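Local structure of heme peroxidase (Bacteroides thetaiotaomicron, 2GVK) at residues E161-E167 against D241-R246; V45-F49 against C67-F71. The protein probably uses a bound heme to reduce peroxide while oxidising dyes and other substrates, as a member of the dye-decolorizing peroxidase family. All coordinates share one frame; numbering follows the deposited sequence.

Interaction 1 (E161-E167 against D241-R246). With EDO (1,2-ethanediol), chain H.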
loop_
_atom_site.group_PDB
_atom_site.type_symbol
_atom_site.label_atom_id
_atom_site.label_comp_id
_atom_site.label_asym_id
_atom_site.label_seq_id
_atom_site.Cartn_x
_atom_site.Cartn_y
_atom_site.Cartn_z
ATOM N N GLU A 161 -22.311 0.590 -15.314
ATOM C CA GLU A 161 -23.206 1.469 -16.051
ATOM C C GLU A 161 -23.270 2.904 -15.462
ATOM O O GLU A 161 -23.831 3.817 -16.068
ATOM C CB GLU A 161 -24.607 0.849 -16.069
ATOM C CG GLU A 161 -25.485 1.123 -14.776
ATOM C CD GLU A 161 -24.983 0.420 -13.474
ATOM O OE1 GLU A 161 -24.154 -0.526 -13.541
ATOM O OE2 GLU A 161 -25.465 0.812 -12.384
ATOM N N ASN A 162 -22.722 3.085 -14.266
ATOM C CA ASN A 162 -22.714 4.424 -13.651
ATOM C C ASN A 162 -21.985 5.396 -14.568
ATOM O O ASN A 162 -20.947 5.061 -15.124
ATOM C CB ASN A 162 -22.035 4.407 -12.299
ATOM C CG ASN A 162 -22.963 3.935 -11.170
ATOM O OD1 ASN A 162 -24.173 4.072 -11.246
ATOM N ND2 ASN A 162 -22.382 3.437 -10.120
ATOM N N PRO A 163 -22.518 6.606 -14.717
ATOM C CA PRO A 163 -21.849 7.577 -15.588
ATOM C C PRO A 163 -20.417 7.875 -15.140
ATOM O O PRO A 163 -20.170 8.210 -13.966
ATOM C CB PRO A 163 -22.751 8.840 -15.491
ATOM C CG PRO A 163 -23.585 8.638 -14.262
ATOM C CD PRO A 163 -23.749 7.151 -14.099
ATOM N N ALA A 164 -19.486 7.728 -16.065
ATOM C CA ALA A 164 -18.080 7.910 -15.789
ATOM C C ALA A 164 -17.330 7.870 -17.092
ATOM O O ALA A 164 -17.869 7.460 -18.093
ATOM C CB ALA A 164 -17.569 6.798 -14.855
ATOM N N VAL A 165 -16.064 8.319 -17.056
ATOM C CA VAL A 165 -15.105 8.249 -18.213
ATOM C C VAL A 165 -15.437 9.283 -19.307
ATOM O O VAL A 165 -14.655 10.201 -19.551
ATOM C CB VAL A 165 -14.996 6.815 -18.815
ATOM C CG1 VAL A 165 -14.069 6.804 -20.003
ATOM C CG2 VAL A 165 -14.508 5.817 -17.736
ATOM N N ASP A 166 -16.558 9.098 -19.993
ATOM C CA ASP A 166 -16.980 10.062 -21.014
ATOM C C ASP A 166 -18.260 10.792 -20.628
ATOM O O ASP A 166 -18.881 11.471 -21.458
ATOM C CB ASP A 166 -17.123 9.384 -22.378
ATOM C CG ASP A 166 -18.142 8.266 -22.387
ATOM O OD1 ASP A 166 -18.754 7.959 -21.336
ATOM O OD2 ASP A 166 -18.333 7.685 -23.478
ATOM N N GLU A 167 -18.627 10.675 -19.365
ATOM C CA GLU A 167 -19.721 11.413 -18.795
ATOM C C GLU A 167 -19.381 11.794 -17.358
ATOM O O GLU A 167 -18.658 11.081 -16.676
ATOM C CB GLU A 167 -20.996 10.591 -18.826
ATOM C CG GLU A 167 -21.634 10.513 -20.206
ATOM C CD GLU A 167 -22.996 9.861 -20.181
ATOM O OE1 GLU A 167 -23.131 8.770 -19.537
ATOM O OE2 GLU A 167 -23.938 10.427 -20.825
ATOM N N ASP A 241 -30.320 9.040 -22.314
ATOM C CA ASP A 241 -29.281 9.572 -21.454
ATOM C C ASP A 241 -29.864 10.095 -20.109
ATOM O O ASP A 241 -29.492 11.164 -19.625
ATOM C CB ASP A 241 -28.515 10.669 -22.160
ATOM C CG ASP A 241 -27.104 10.852 -21.600
ATOM O OD1 ASP A 241 -26.526 9.851 -21.098
ATOM O OD2 ASP A 241 -26.574 12.003 -21.659
ATOM N N LEU A 242 -30.822 9.361 -19.573
ATOM C CA LEU A 242 -31.335 9.612 -18.256
ATOM C C LEU A 242 -30.732 8.554 -17.332
ATOM O O LEU A 242 -30.943 7.362 -17.531
ATOM C CB LEU A 242 -32.832 9.512 -18.250
ATOM C CG LEU A 242 -33.557 10.564 -19.093
ATOM C CD1 LEU A 242 -35.015 10.245 -19.163
ATOM C CD2 LEU A 242 -33.337 11.949 -18.529
ATOM N N LYS A 243 -29.959 8.998 -16.358
ATOM C CA LYS A 243 -29.164 8.095 -15.538
ATOM C C LYS A 243 -29.114 8.558 -14.133
ATOM O O LYS A 243 -29.309 9.751 -13.850
ATOM C CB LYS A 243 -27.725 8.021 -16.079
ATOM C CG LYS A 243 -27.650 7.668 -17.524
ATOM C CD LYS A 243 -26.232 7.458 -17.994
ATOM C CE LYS A 243 -26.205 6.975 -19.452
ATOM N NZ LYS A 243 -24.839 6.743 -19.938
ATOM N N ILE A 244 -28.843 7.617 -13.231
ATOM C CA ILE A 244 -28.576 7.926 -11.856
ATOM C C ILE A 244 -27.226 7.294 -11.458
ATOM O O ILE A 244 -26.593 6.599 -12.259
ATOM C CB ILE A 244 -29.698 7.414 -10.932
ATOM C CG1 ILE A 244 -29.655 5.877 -10.810
ATOM C CG2 ILE A 244 -31.048 7.892 -11.449
ATOM C CD1 ILE A 244 -30.690 5.298 -9.831
ATOM N N VAL A 245 -26.775 7.594 -10.247
ATOM C CA VAL A 245 -25.530 7.033 -9.721
ATOM C C VAL A 245 -25.902 6.065 -8.623
ATOM O O VAL A 245 -26.454 6.457 -7.619
ATOM C CB VAL A 245 -24.618 8.127 -9.168
ATOM C CG1 VAL A 245 -23.388 7.518 -8.465
ATOM C CG2 VAL A 245 -24.210 9.071 -10.277
ATOM N N ARG A 246 -25.594 4.790 -8.833
ATOM C CA ARG A 246 -26.141 3.723 -8.004
ATOM C C ARG A 246 -25.034 2.988 -7.259
ATOM O O ARG A 246 -23.956 2.752 -7.806
ATOM C CB ARG A 246 -26.945 2.740 -8.857
ATOM C CG ARG A 246 -28.101 3.374 -9.612
ATOM C CD ARG A 246 -28.983 2.379 -10.348
ATOM N NE ARG A 246 -28.587 2.226 -11.746
ATOM C CZ ARG A 246 -28.884 1.172 -12.493
ATOM N NH1 ARG A 246 -29.583 0.168 -11.980
ATOM N NH2 ARG A 246 -28.483 1.118 -13.755
HETATM C C1 EDO H . -32.060 -0.915 -9.162
HETATM O O1 EDO H . -33.068 -0.801 -8.115
HETATM C C2 EDO H . -30.913 -1.862 -8.729
HETATM O O2 EDO H . -29.681 -1.547 -9.475
HETATM O O HOH W 1 -22.851 5.042 -18.572
HETATM O O HOH W 2 -26.491 3.817 -12.884
#
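N162, in the irregular loop 161-167, lies 5.5 Å CA to CA from V245, where the chain of 241-246 enters the strand outermost within the chain. The N162 amide reads the backbone of R246 as a neighbouring strand would: ND2 gives an almost straight bond (175°) to R246 O, 2.9 Å long and on a lone pair in the carbonyl plane, while OD1 accepts a hydrogen bond from R246 N, which is tilted from the plane of the side-chain carbonyl. CG beside its own backbone N (chi1 -82°) places the amide with its in-plane N-H directed at R246 O. A leucine here would probably leave both R246 N and R246 O without these mates. Beside it, P163 CD rests on I244 O at 3.4 Å. In the conformer described, E161 bends at chi2 and its OE2 lies over one face of the R246 guanidinium, 3.3 Å from R246 NH2, a pairing of charges without an aimed N-H. Farther along the loop, E167 takes a salt bridge from K243, which is extended beyond CG and sets NZ 2.7 Å from E167 OE1 on its syn side. D241 OD1 lies 2.7 Å from E167 OE2, the two carboxylates nearly coplanar. So close an approach suggests that one acid is protonated, with K243 probably easing the remaining negative charge.

Interaction 2 (V45-F49 against C67-F71)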
loop_
_atom_site.group_PDB
_atom_site.type_symbol
_atom_site.label_atom_id
_atom_site.label_comp_id
_atom_site.label_asym_id
_atom_site.label_seq_id
_atom_site.Cartn_x
_atom_site.Cartn_y
_atom_site.Cartn_z
ATOM N N VAL A 45 -26.331 18.822 14.140
ATOM C CA VAL A 45 -25.645 17.932 13.198
ATOM C C VAL A 45 -25.492 18.626 11.822
ATOM O O VAL A 45 -24.419 18.607 11.232
ATOM C CB VAL A 45 -26.376 16.577 13.038
ATOM C CG1 VAL A 45 -25.755 15.766 11.916
ATOM C CG2 VAL A 45 -26.326 15.796 14.322
ATOM N N CYS A 46 -26.560 19.271 11.341
ATOM C CA CYS A 46 -26.486 20.018 10.069
ATOM C C CYS A 46 -25.349 21.038 10.106
ATOM O O CYS A 46 -24.561 21.147 9.153
ATOM C CB CYS A 46 -27.797 20.749 9.768
ATOM S SG CYS A 46 -29.201 19.708 9.446
ATOM N N ALA A 47 -25.288 21.800 11.197
ATOM C CA ALA A 47 -24.309 22.859 11.343
ATOM C C ALA A 47 -22.877 22.332 11.375
ATOM O O ALA A 47 -21.952 23.011 10.910
ATOM C CB ALA A 47 -24.594 23.649 12.601
ATOM N N ASN A 48 -22.696 21.135 11.921
ATOM C CA ASN A 48 -21.375 20.602 12.170
ATOM C C ASN A 48 -20.966 19.475 11.229
ATOM O O ASN A 48 -19.857 18.910 11.357
ATOM C CB ASN A 48 -21.302 20.136 13.616
ATOM C CG ASN A 48 -21.290 21.284 14.573
ATOM O OD1 ASN A 48 -20.377 22.128 14.537
ATOM N ND2 ASN A 48 -22.319 21.380 15.395
ATOM N N PHE A 49 -21.815 19.186 10.259
ATOM C CA PHE A 49 -21.620 18.014 9.375
ATOM C C PHE A 49 -20.341 18.092 8.550
ATOM O O PHE A 49 -19.545 17.161 8.555
ATOM C CB PHE A 49 -22.819 17.847 8.454
ATOM C CG PHE A 49 -22.860 16.513 7.738
ATOM C CD1 PHE A 49 -23.081 15.336 8.437
ATOM C CD2 PHE A 49 -22.695 16.447 6.380
ATOM C CE1 PHE A 49 -23.157 14.118 7.767
ATOM C CE2 PHE A 49 -22.778 15.247 5.722
ATOM C CZ PHE A 49 -22.984 14.079 6.426
ATOM N N CYS A 67 -19.438 10.794 4.092
ATOM C CA CYS A 67 -20.761 10.639 4.646
ATOM C C CYS A 67 -21.693 11.592 3.925
ATOM O O CYS A 67 -21.323 12.730 3.637
ATOM C CB CYS A 67 -20.807 10.920 6.146
ATOM S SG CYS A 67 -22.385 10.460 6.923
ATOM N N THR A 68 -22.876 11.111 3.597
ATOM C CA THR A 68 -23.943 11.972 3.102
ATOM C C THR A 68 -25.119 11.916 4.069
ATOM O O THR A 68 -25.329 10.897 4.761
ATOM C CB THR A 68 -24.407 11.566 1.714
ATOM O OG1 THR A 68 -24.986 10.281 1.774
ATOM C CG2 THR A 68 -23.275 11.544 0.765
HETATM N N MSE A 69 -25.862 13.027 4.133
HETATM C CA MSE A 69 -26.985 13.191 5.021
HETATM C C MSE A 69 -28.183 13.649 4.214
HETATM O O MSE A 69 -28.105 14.637 3.484
HETATM C CB MSE A 69 -26.651 14.251 6.060
HETATM C CG MSE A 69 -27.761 14.532 7.059
HETATM SE SE MSE A 69 -27.243 15.952 8.300
HETATM C CE MSE A 69 -28.766 15.815 9.503
ATOM N N GLY A 70 -29.298 12.946 4.367
ATOM C CA GLY A 70 -30.511 13.270 3.649
ATOM C C GLY A 70 -31.724 13.308 4.546
ATOM O O GLY A 70 -31.735 12.714 5.635
ATOM N N PHE A 71 -32.770 13.962 4.049
ATOM C CA PHE A 71 -34.021 14.161 4.789
ATOM C C PHE A 71 -35.222 13.606 4.048
ATOM O O PHE A 71 -35.397 13.864 2.856
ATOM C CB PHE A 71 -34.254 15.671 5.037
ATOM C CG PHE A 71 -33.116 16.348 5.715
ATOM C CD1 PHE A 71 -32.026 16.776 4.994
ATOM C CD2 PHE A 71 -33.093 16.486 7.087
ATOM C CE1 PHE A 71 -30.927 17.342 5.627
ATOM C CE2 PHE A 71 -31.978 17.088 7.728
ATOM C CZ PHE A 71 -30.925 17.507 6.996
#
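F49 pushes its ring tip into a hollow of strand 67-71 bounded by C67 and M69. Its CG lies anti to the backbone N (chi1 -167°), which carries the ring from the helix toward the strand until CZ stands 3.5 Å from C67 O. M69 CB settles over one ring face, offset toward the rim and 4.0 Å from the centroid of F49. The selenium of this selenomethionine lies over the face as well. C67 SG lies at the ring edge, 3.7 Å from F49 CZ, making a sulfur-aromatic contact.

Helix 38-59 packs on the sheet that contains strand 66-72, the alpha-on-beta packing of the ferredoxin-like DyP fold. The local segments run roughly antiparallel (150°), with their axes 10.7 Å apart at closest approach. M69 is the returning bump: extended throughout, it reaches from the strand into the notch between V45 and C46, one turn before F49. Its methyl CE meets V45 CG1 at 3.9 Å and also touches C46 SG. That same sulfur lies at the edge of the F71 ring, with C46 SG 3.7 Å from F71 CZ, extending the seam toward the end of the segment. L312 of helix 309-315 packs against C46, F49, M69 and F71, while T68 has its CB directed away from the helix and hydrogen-bonds through OG1 to Y266 OH.

Overall arrangement
From the N terminus, interaction 2 comes first: helix 38-59 leads through a short connection to strand 66-72, and the contact closes this helix-to-strand loop within the N-terminal half of the chain. Interaction 1 opens only later, in the loop after strand 136-145, and closes a longer excursion when the chain reaches strand 245-253. The two loops therefore follow in series, neither nested nor crossed. Both reach the same antiparallel sheet, but strand 66-72 is an inner strand and 245-253 an outermost one within the chain. They lie about 25 Å apart, centre to centre. One contact seats a helix on the sheet; the other joins a loop to the outermost strand.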